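Local coordinates for protein salmonella plasmid virulence: SpvB (Salmonella typhimurium, PDB 6P0X) that probably acts as a secreted toxin that transfers ADP-ribose from NAD+ to an arginine of actin, this chain being its N-terminal domain, at residues A[198-201]-A[202-205]; A[223-226]-A[227-230]; A[66-69]-A[70-73]; A[40-44]-A[45-49]. All coordinates share one frame; numbering follows the deposited sequence.

Contact 1: residues A[198-201]-A[202-205]; sequences GNEA and GRDR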
loop_
_atom_site.group_PDB
_atom_site.type_symbol
_atom_site.label_atom_id
_atom_site.label_comp_id
_atom_site.label_asym_id
_atom_site.label_seq_id
_atom_site.Cartn_x
_atom_site.Cartn_y
_atom_site.Cartn_z
ATOM N N GLY A 198 14.687 7.882 26.261
ATOM C CA GLY A 198 14.516 9.316 26.081
ATOM C C GLY A 198 13.328 9.666 25.202
ATOM O O GLY A 198 12.170 9.381 25.530
ATOM N N ASN A 199 13.621 10.298 24.062
ATOM C CA ASN A 199 12.575 10.803 23.178
ATOM C C ASN A 199 11.752 9.687 22.546
ATOM O O ASN A 199 10.622 9.939 22.112
ATOM C CB ASN A 199 13.203 11.672 22.085
ATOM C CG ASN A 199 12.174 12.273 21.146
ATOM O OD1 ASN A 199 11.111 12.719 21.576
ATOM N ND2 ASN A 199 12.485 12.282 19.855
ATOM N N GLU A 200 12.272 8.462 22.510
ATOM C CA GLU A 200 11.567 7.344 21.904
ATOM C C GLU A 200 10.830 6.491 22.923
ATOM O O GLU A 200 10.165 5.525 22.535
ATOM C CB GLU A 200 12.541 6.467 21.113
ATOM C CG GLU A 200 13.339 7.211 20.061
ATOM C CD GLU A 200 12.526 7.504 18.816
ATOM O OE1 GLU A 200 11.350 7.086 18.760
ATOM O OE2 GLU A 200 13.068 8.145 17.889
ATOM N N ALA A 201 10.923 6.825 24.205
ATOM C CA ALA A 201 10.293 6.012 25.231
ATOM C C ALA A 201 8.785 6.232 25.225
ATOM O O ALA A 201 8.304 7.357 25.057
ATOM C CB ALA A 201 10.875 6.342 26.605
ATOM N N GLY A 202 8.039 5.144 25.402
ATOM C CA GLY A 202 6.599 5.232 25.522
ATOM C C GLY A 202 5.876 5.663 24.269
ATOM O O GLY A 202 4.726 6.101 24.348
ATOM N N ARG A 203 6.508 5.537 23.108
ATOM C CA ARG A 203 5.886 5.873 21.837
ATOM C C ARG A 203 5.431 4.575 21.187
ATOM O O ARG A 203 6.213 3.622 21.084
ATOM C CB ARG A 203 6.871 6.616 20.930
ATOM C CG ARG A 203 7.328 7.971 21.467
ATOM C CD ARG A 203 8.056 8.783 20.404
ATOM N NE ARG A 203 7.203 9.733 19.693
ATOM C CZ ARG A 203 7.367 11.053 19.722
ATOM N NH1 ARG A 203 8.361 11.587 20.422
ATOM N NH2 ARG A 203 6.548 11.843 19.036
ATOM N N ASP A 204 4.171 4.530 20.762
ATOM C CA ASP A 204 3.655 3.389 20.011
ATOM C C ASP A 204 3.942 3.619 18.535
ATOM O O ASP A 204 3.375 4.527 17.917
ATOM C CB ASP A 204 2.164 3.182 20.258
ATOM C CG ASP A 204 1.756 1.725 20.125
ATOM O OD1 ASP A 204 2.243 1.051 19.189
ATOM O OD2 ASP A 204 0.961 1.249 20.961
ATOM N N ARG A 205 4.818 2.793 17.970
ATOM C CA ARG A 205 5.353 3.036 16.641
ATOM C C ARG A 205 4.913 1.993 15.621
ATOM O O ARG A 205 5.445 1.971 14.510
ATOM C CB ARG A 205 6.876 3.097 16.716
ATOM C CG ARG A 205 7.485 1.892 17.403
ATOM C CD ARG A 205 8.989 2.021 17.495
ATOM N NE ARG A 205 9.384 3.380 17.857
ATOM C CZ ARG A 205 9.491 3.816 19.108
ATOM N NH1 ARG A 205 9.234 2.999 20.124
ATOM N NH2 ARG A 205 9.855 5.069 19.343
#
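The chain reverses at a type II beta turn running from Glu200 to Arg203, in which Gly202 takes the third position with positive phi, and overlapping it, Ala201 N donates to Gly198 O across the short 3-10 segment 199-200. Arg203, the last residue of the turn, and Arg205 beyond it both fold back onto carbonyls on its incoming side, those of Asn199 and Glu200. Arg203 NH1 reaches Asn199 O at 3.3 Å in a nearly straight hydrogen bond (171°), and the oxygen lies in the guanidinium plane, at its edge. A bend of Arg203 at chi3 (95°) brings the guanidinium round to this carbonyl, while Arg203 CD rests 3.3 Å from Asn199 O. The Asn199 amide stands nearly perpendicular to the guanidinium; its OD1 is 3.2 Å from Arg203 NH1, but the angle is too poor for a hydrogen bond. The stronger polar partner of Arg203 is Glu279, whose OE1 forms a salt bridge with NE.

Arg205 meets Glu200 twice through one nitrogen. Arg205 NH2 donates to Glu200 O at 3.2 Å, in the carbonyl plane on a lone pair, and forms a salt bridge with Glu200 OE1 at 2.6 Å, whose hydrogen bond is weak because it is strongly bent; the carboxylate plane is turned 57° from the guanidinium. Arg281 NE is a second salt-bridge partner of that OE1, and Arg205 NE is hydrogen-bonded to His283 NE2. With two cationic neighbours on OE1, Glu200 would probably be stabilised in its charged form.

Contact 2: residues A[223-226]-A[227-230]; sequences ADLY and LWTS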
loop_
_atom_site.group_PDB
_atom_site.type_symbol
_atom_site.label_atom_id
_atom_site.label_comp_id
_atom_site.label_asym_id
_atom_site.label_seq_id
_atom_site.Cartn_x
_atom_site.Cartn_y
_atom_site.Cartn_z
ATOM N N ALA A 223 -10.183 -15.796 -11.915
ATOM C CA ALA A 223 -11.154 -14.715 -12.041
ATOM C C ALA A 223 -11.418 -14.026 -10.708
ATOM O O ALA A 223 -11.598 -12.804 -10.666
ATOM C CB ALA A 223 -12.459 -15.249 -12.630
ATOM N N ASP A 224 -11.437 -14.782 -9.612
ATOM C CA ASP A 224 -11.778 -14.237 -8.306
ATOM C C ASP A 224 -10.546 -13.667 -7.617
ATOM O O ASP A 224 -9.440 -14.202 -7.748
ATOM C CB ASP A 224 -12.399 -15.315 -7.416
ATOM C CG ASP A 224 -13.638 -15.939 -8.025
ATOM O OD1 ASP A 224 -14.478 -15.197 -8.577
ATOM O OD2 ASP A 224 -13.772 -17.178 -7.945
ATOM N N LEU A 225 -10.746 -12.583 -6.875
ATOM C CA LEU A 225 -9.674 -12.043 -6.050
ATOM C C LEU A 225 -9.265 -13.078 -5.011
ATOM O O LEU A 225 -10.115 -13.647 -4.320
ATOM C CB LEU A 225 -10.128 -10.752 -5.367
ATOM C CG LEU A 225 -10.339 -9.516 -6.245
ATOM C CD1 LEU A 225 -11.317 -8.565 -5.584
ATOM C CD2 LEU A 225 -9.013 -8.814 -6.495
ATOM N N TYR A 226 -7.955 -13.324 -4.905
ATOM C CA TYR A 226 -7.467 -14.320 -3.954
ATOM C C TYR A 226 -7.858 -13.966 -2.526
ATOM O O TYR A 226 -8.167 -14.852 -1.720
ATOM C CB TYR A 226 -5.948 -14.458 -4.057
ATOM C CG TYR A 226 -5.417 -14.782 -5.435
ATOM C CD1 TYR A 226 -5.835 -15.921 -6.118
ATOM C CD2 TYR A 226 -4.471 -13.965 -6.039
ATOM C CE1 TYR A 226 -5.337 -16.224 -7.376
ATOM C CE2 TYR A 226 -3.965 -14.261 -7.292
ATOM C CZ TYR A 226 -4.401 -15.387 -7.957
ATOM O OH TYR A 226 -3.897 -15.674 -9.204
ATOM N N LEU A 227 -7.859 -12.675 -2.193
ATOM C CA LEU A 227 -8.091 -12.266 -0.815
ATOM C C LEU A 227 -9.538 -12.450 -0.378
ATOM O O LEU A 227 -9.833 -12.254 0.807
ATOM C CB LEU A 227 -7.663 -10.809 -0.626
ATOM C CG LEU A 227 -6.160 -10.566 -0.769
ATOM C CD1 LEU A 227 -5.832 -9.087 -0.652
ATOM C CD2 LEU A 227 -5.381 -11.380 0.256
ATOM N N TRP A 228 -10.440 -12.815 -1.293
ATOM C CA TRP A 228 -11.769 -13.251 -0.876
ATOM C C TRP A 228 -11.681 -14.502 -0.011
ATOM O O TRP A 228 -12.421 -14.647 0.969
ATOM C CB TRP A 228 -12.654 -13.537 -2.093
ATOM C CG TRP A 228 -13.193 -12.347 -2.849
ATOM C CD1 TRP A 228 -13.191 -12.182 -4.204
ATOM C CD2 TRP A 228 -13.841 -11.185 -2.307
ATOM N NE1 TRP A 228 -13.781 -10.990 -4.539
ATOM C CE2 TRP A 228 -14.189 -10.358 -3.395
ATOM C CE3 TRP A 228 -14.151 -10.760 -1.011
ATOM C CZ2 TRP A 228 -14.833 -9.133 -3.229
ATOM C CZ3 TRP A 228 -14.793 -9.542 -0.848
ATOM C CH2 TRP A 228 -15.127 -8.745 -1.952
ATOM N N THR A 229 -10.770 -15.412 -0.356
ATOM C CA THR A 229 -10.687 -16.732 0.257
ATOM C C THR A 229 -9.721 -16.780 1.436
ATOM O O THR A 229 -10.070 -17.292 2.505
ATOM C CB THR A 229 -10.268 -17.758 -0.797
ATOM O OG1 THR A 229 -11.288 -17.855 -1.797
ATOM C CG2 THR A 229 -10.044 -19.121 -0.164
ATOM N N SER A 230 -8.510 -16.259 1.263
ATOM C CA SER A 230 -7.455 -16.410 2.250
ATOM C C SER A 230 -6.853 -15.055 2.592
ATOM O O SER A 230 -7.065 -14.056 1.898
ATOM C CB SER A 230 -6.359 -17.352 1.742
ATOM O OG SER A 230 -5.979 -16.996 0.424
#
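Trp228 lies back against Leu225 three residues earlier, at a turn whose residues 227-229 have helical backbone angles without regular helical bonding. Trp228 CB begins 3.4 Å from Leu225 O, the oxygen that also accepts Trp228 N at 3.2 Å from above the carbonyl plane. With CG beside the backbone N (chi1 -75°) and the ring turned by chi2 (134°), the five-membered ring has Leu225 CB and CD1 over one face. Farther out, Trp228 CD1 touches Leu225 CB at 3.6 Å; Trp228 NE1 lies 3.6 Å from Leu225 CD1, and Trp228 CE2 4.0 Å from that same Leu225 methyl. The indole also stacks with Tyr99 and meets the rings of Phe104 and Trp127.

The next carbonyl has two takers: Thr229 N donates to Tyr226 O at 3.0 Å, and Ser230 N does so weakly at 3.3 Å. At the start of the turn, Glu173 accepts Tyr226 N on OE1 and Leu227 N on OE2, fastening this loop to strand 165-175. Chemically, amides of the turn are satisfied by its own carbonyls and by one carboxylate, while Leu225 and Trp228 are buried together among apolar and aromatic side chains.

Contact 3: residues A[66-69]-A[70-73]; sequences QYND and SDEF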
loop_
_atom_site.group_PDB
_atom_site.type_symbol
_atom_site.label_atom_id
_atom_site.label_comp_id
_atom_site.label_asym_id
_atom_site.label_seq_id
_atom_site.Cartn_x
_atom_site.Cartn_y
_atom_site.Cartn_z
ATOM N N GLN A 66 -13.704 10.696 14.079
ATOM C CA GLN A 66 -14.118 10.124 15.353
ATOM C C GLN A 66 -14.349 8.623 15.263
ATOM O O GLN A 66 -14.632 7.990 16.285
ATOM C CB GLN A 66 -15.370 10.846 15.877
ATOM C CG GLN A 66 -15.176 12.359 15.915
ATOM C CD GLN A 66 -14.365 12.826 17.123
ATOM O OE1 GLN A 66 -14.165 12.078 18.081
ATOM N NE2 GLN A 66 -13.797 14.023 17.023
ATOM N N TYR A 67 -14.231 8.046 14.064
ATOM C CA TYR A 67 -14.384 6.609 13.842
ATOM C C TYR A 67 -15.784 6.150 14.254
ATOM O O TYR A 67 -15.973 5.268 15.096
ATOM C CB TYR A 67 -13.273 5.841 14.568
ATOM C CG TYR A 67 -11.908 6.283 14.086
ATOM C CD1 TYR A 67 -11.359 5.767 12.919
ATOM C CD2 TYR A 67 -11.198 7.268 14.766
ATOM C CE1 TYR A 67 -10.124 6.189 12.462
ATOM C CE2 TYR A 67 -9.963 7.700 14.314
ATOM C CZ TYR A 67 -9.431 7.156 13.162
ATOM O OH TYR A 67 -8.204 7.583 12.710
ATOM N N ASN A 68 -16.772 6.789 13.627
ATOM C CA ASN A 68 -18.183 6.468 13.799
ATOM C C ASN A 68 -18.934 6.781 12.512
ATOM O O ASN A 68 -18.355 6.719 11.421
ATOM C CB ASN A 68 -18.782 7.233 14.986
ATOM C CG ASN A 68 -18.595 8.742 14.877
ATOM O OD1 ASN A 68 -18.587 9.308 13.785
ATOM N ND2 ASN A 68 -18.454 9.401 16.023
ATOM N N ASP A 69 -20.219 7.122 12.626
ATOM C CA ASP A 69 -21.020 7.420 11.444
ATOM C C ASP A 69 -20.715 8.793 10.861
ATOM O O ASP A 69 -20.763 8.964 9.638
ATOM C CB ASP A 69 -22.510 7.337 11.780
ATOM C CG ASP A 69 -22.923 5.969 12.276
ATOM O OD1 ASP A 69 -22.036 5.113 12.481
ATOM O OD2 ASP A 69 -24.139 5.748 12.457
ATOM N N SER A 70 -20.400 9.774 11.708
ATOM C CA SER A 70 -20.218 11.155 11.276
ATOM C C SER A 70 -18.952 11.384 10.456
ATOM O O SER A 70 -18.726 12.524 10.032
ATOM C CB SER A 70 -20.215 12.083 12.494
ATOM O OG SER A 70 -19.026 11.929 13.251
ATOM N N ASP A 71 -18.129 10.366 10.217
ATOM C CA ASP A 71 -16.915 10.567 9.436
ATOM C C ASP A 71 -17.213 10.633 7.940
ATOM O O ASP A 71 -18.129 9.979 7.430
ATOM C CB ASP A 71 -15.905 9.444 9.681
ATOM C CG ASP A 71 -15.240 9.526 11.048
ATOM O OD1 ASP A 71 -15.458 10.513 11.786
ATOM O OD2 ASP A 71 -14.470 8.598 11.370
ATOM N N GLU A 72 -16.418 11.435 7.241
ATOM C CA GLU A 72 -16.368 11.451 5.789
ATOM C C GLU A 72 -15.146 10.681 5.305
ATOM O O GLU A 72 -14.118 10.623 5.986
ATOM C CB GLU A 72 -16.323 12.878 5.245
ATOM C CG GLU A 72 -17.507 13.734 5.625
ATOM C CD GLU A 72 -17.424 15.112 5.008
ATOM O OE1 GLU A 72 -16.518 15.879 5.392
ATOM O OE2 GLU A 72 -18.249 15.421 4.122
ATOM N N PHE A 73 -15.269 10.091 4.120
ATOM C CA PHE A 73 -14.188 9.347 3.494
ATOM C C PHE A 73 -13.719 10.059 2.234
ATOM O O PHE A 73 -14.427 10.889 1.660
ATOM C CB PHE A 73 -14.624 7.921 3.151
ATOM C CG PHE A 73 -15.077 7.127 4.335
ATOM C CD1 PHE A 73 -14.155 6.500 5.158
ATOM C CD2 PHE A 73 -16.425 7.007 4.630
ATOM C CE1 PHE A 73 -14.569 5.766 6.255
ATOM C CE2 PHE A 73 -16.846 6.276 5.725
ATOM C CZ PHE A 73 -15.915 5.654 6.540
#
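Ser70 turns both its backbone N and its hydroxyl to the side-chain oxygen of Asn68. Ser70 OG donates to Asn68 OD1 at 2.7 Å, slightly tilted from the plane of the amide, whereas Ser70 N reaches Asn68 OD1 at 2.8 Å from above that plane. The bond from N makes this an Asx turn, and the hydroxyl adds a second donor to the same oxygen. Asn68 CG sits between its own backbone N and carbonyl carbon (chi1 56°), which swings OD1 forward over the turn.

Asp71 comes next and reaches back past the Asx turn. Its two carboxylate oxygens accept two successive amides: Gln66 N meets Asp71 OD1 at 2.9 Å on the syn lone pair, and Tyr67 N meets Asp71 OD2 at 2.8 Å, also on the syn side but 26° out of the carboxylate plane. The pair of bonds fixes the rotation of the carboxylate and holds the backbone at Tyr67, which has left-handed helical angles. OD2 is shared with Arg58 in a salt bridge, a partner that probably helps keep Asp71 ionised.

These residues shape the loop of a beta hairpin whose antiparallel strands are 55-58 and 73-74. Tyr67, held through its amide, sends its ring to stack with His165 and its hydroxyl to the backbone O of Tyr276, a residue of an acrylic acid pocket.

After Asp71 the chain straightens: Glu72 pairs with Arg59 through the backbone and by a salt bridge, and Phe73 enters the strand with its buried ring edge-to-face with Trp137 and Tyr113.

Contact 4: residues A[40-44]-A[45-49]; sequences GGNGP and FGVGW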
loop_
_atom_site.group_PDB
_atom_site.type_symbol
_atom_site.label_atom_id
_atom_site.label_comp_id
_atom_site.label_asym_id
_atom_site.label_seq_id
_atom_site.Cartn_x
_atom_site.Cartn_y
_atom_site.Cartn_z
ATOM N N GLY A 40 6.203 19.147 -1.156
ATOM C CA GLY A 40 5.942 17.927 -0.420
ATOM C C GLY A 40 6.699 17.872 0.893
ATOM O O GLY A 40 7.801 18.400 1.033
ATOM N N GLY A 41 6.084 17.225 1.876
ATOM C CA GLY A 41 6.686 17.034 3.179
ATOM C C GLY A 41 7.546 15.790 3.241
ATOM O O GLY A 41 7.944 15.221 2.222
ATOM N N ASN A 42 7.819 15.355 4.466
ATOM C CA ASN A 42 8.685 14.209 4.692
ATOM C C ASN A 42 7.890 12.908 4.589
ATOM O O ASN A 42 6.661 12.891 4.663
ATOM C CB ASN A 42 9.358 14.312 6.061
ATOM C CG ASN A 42 10.741 13.685 6.080
ATOM O OD1 ASN A 42 11.073 12.868 5.223
ATOM N ND2 ASN A 42 11.552 14.060 7.067
ATOM N N GLY A 43 8.619 11.806 4.425
ATOM C CA GLY A 43 8.019 10.498 4.287
ATOM C C GLY A 43 9.071 9.431 4.054
ATOM O O GLY A 43 10.258 9.633 4.333
ATOM N N PRO A 44 8.658 8.268 3.537
ATOM C CA PRO A 44 9.612 7.157 3.364
ATOM C C PRO A 44 10.708 7.440 2.348
ATOM O O PRO A 44 11.677 6.673 2.285
ATOM C CB PRO A 44 8.730 5.985 2.906
ATOM C CG PRO A 44 7.307 6.432 3.064
ATOM C CD PRO A 44 7.290 7.922 3.114
ATOM N N PHE A 45 10.593 8.504 1.553
ATOM C CA PHE A 45 11.621 8.864 0.585
ATOM C C PHE A 45 12.228 10.227 0.888
ATOM O O PHE A 45 12.805 10.861 -0.004
ATOM C CB PHE A 45 11.050 8.834 -0.835
ATOM C CG PHE A 45 10.614 7.469 -1.279
ATOM C CD1 PHE A 45 11.514 6.592 -1.864
ATOM C CD2 PHE A 45 9.304 7.057 -1.104
ATOM C CE1 PHE A 45 11.114 5.332 -2.274
ATOM C CE2 PHE A 45 8.898 5.798 -1.510
ATOM C CZ PHE A 45 9.808 4.932 -2.093
ATOM N N GLY A 46 12.115 10.688 2.130
ATOM C CA GLY A 46 12.624 11.990 2.490
ATOM C C GLY A 46 11.692 13.104 2.054
ATOM O O GLY A 46 10.558 12.885 1.612
ATOM N N VAL A 47 12.197 14.329 2.182
ATOM C CA VAL A 47 11.396 15.509 1.881
ATOM C C VAL A 47 11.194 15.627 0.376
ATOM O O VAL A 47 12.139 15.476 -0.408
ATOM C CB VAL A 47 12.068 16.763 2.460
ATOM C CG1 VAL A 47 11.358 18.024 1.992
ATOM C CG2 VAL A 47 12.076 16.688 3.978
ATOM N N GLY A 48 9.953 15.891 -0.034
ATOM C CA GLY A 48 9.633 16.228 -1.405
ATOM C C GLY A 48 9.326 15.055 -2.320
ATOM O O GLY A 48 8.602 15.228 -3.305
ATOM N N TRP A 49 9.866 13.876 -2.036
ATOM C CA TRP A 49 9.646 12.710 -2.879
ATOM C C TRP A 49 8.577 11.808 -2.278
ATOM O O TRP A 49 8.448 11.694 -1.056
ATOM C CB TRP A 49 10.938 11.911 -3.070
ATOM C CG TRP A 49 11.931 12.561 -3.973
ATOM C CD1 TRP A 49 12.954 13.386 -3.610
ATOM C CD2 TRP A 49 12.006 12.429 -5.398
ATOM N NE1 TRP A 49 13.661 13.781 -4.722
ATOM C CE2 TRP A 49 13.099 13.207 -5.832
ATOM C CE3 TRP A 49 11.255 11.731 -6.348
ATOM C CZ2 TRP A 49 13.459 13.305 -7.174
ATOM C CZ3 TRP A 49 11.612 11.831 -7.683
ATOM C CH2 TRP A 49 12.706 12.611 -8.083
HETATM O O HOH W 1 6.965 13.708 0.163
#
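Pro44 and Phe45 occupy the two central positions of a type I beta turn from Gly43 to Gly46, at the tip of a glycine-rich loop whose two arms run antiparallel between strands 33-36 and 49-50. The turn is closed by Gly46 N donating to Gly43 O at 3.1 Å. Pro44 CB comes to 4.2 Å from Phe45 CD2, and with Phe45 CG beside its backbone N (chi1 -64°), the ring leaves the turn and is buried among Leu34, Leu311 and Tyr313.

Val47, on the returning arm, uses its two methyls separately: Val47 CG2 lies 3.9 Å from Asn42 CG, the side chains crossing at about a right angle, while Val47 CG1 faces Gly40 O at 3.7 Å. Asn42 OD1 accepts Gly43 N within its own arm and is bonded to Arg267 as well; its ND2 is held by Asp269. Gly48, with positive phi, follows Val47 and donates its N to Gly41 O at 3.1 Å. The same oxygen receives a CA-H...O contact from Val47 CA. One water links the two arms, donating to Gly41 O at 2.7 Å and to Trp49 O at 2.8 Å.

In the fold
All four contacts are local turns in loops that join strands of this predominantly beta domain, and none touches another. Contacts 1 and 4 are closest, about 12 Å between nearest atoms, with contacts 1 and 3 about 13 Å apart. Contact 2 is remote: its centre is 38 Å from that of contact 1 and 34 Å from that of contact 4, both on the opposite side of the chain's centre. The other three each lie within about 13 Å of a bound acrylic acid, not necessarily the same molecule: about 6 Å from the side chain of Pro44, 10 Å from that of Tyr67 and 13 Å from that of Arg205. Cys51, in one acrylic acid pocket, touches Phe45 of contact 4.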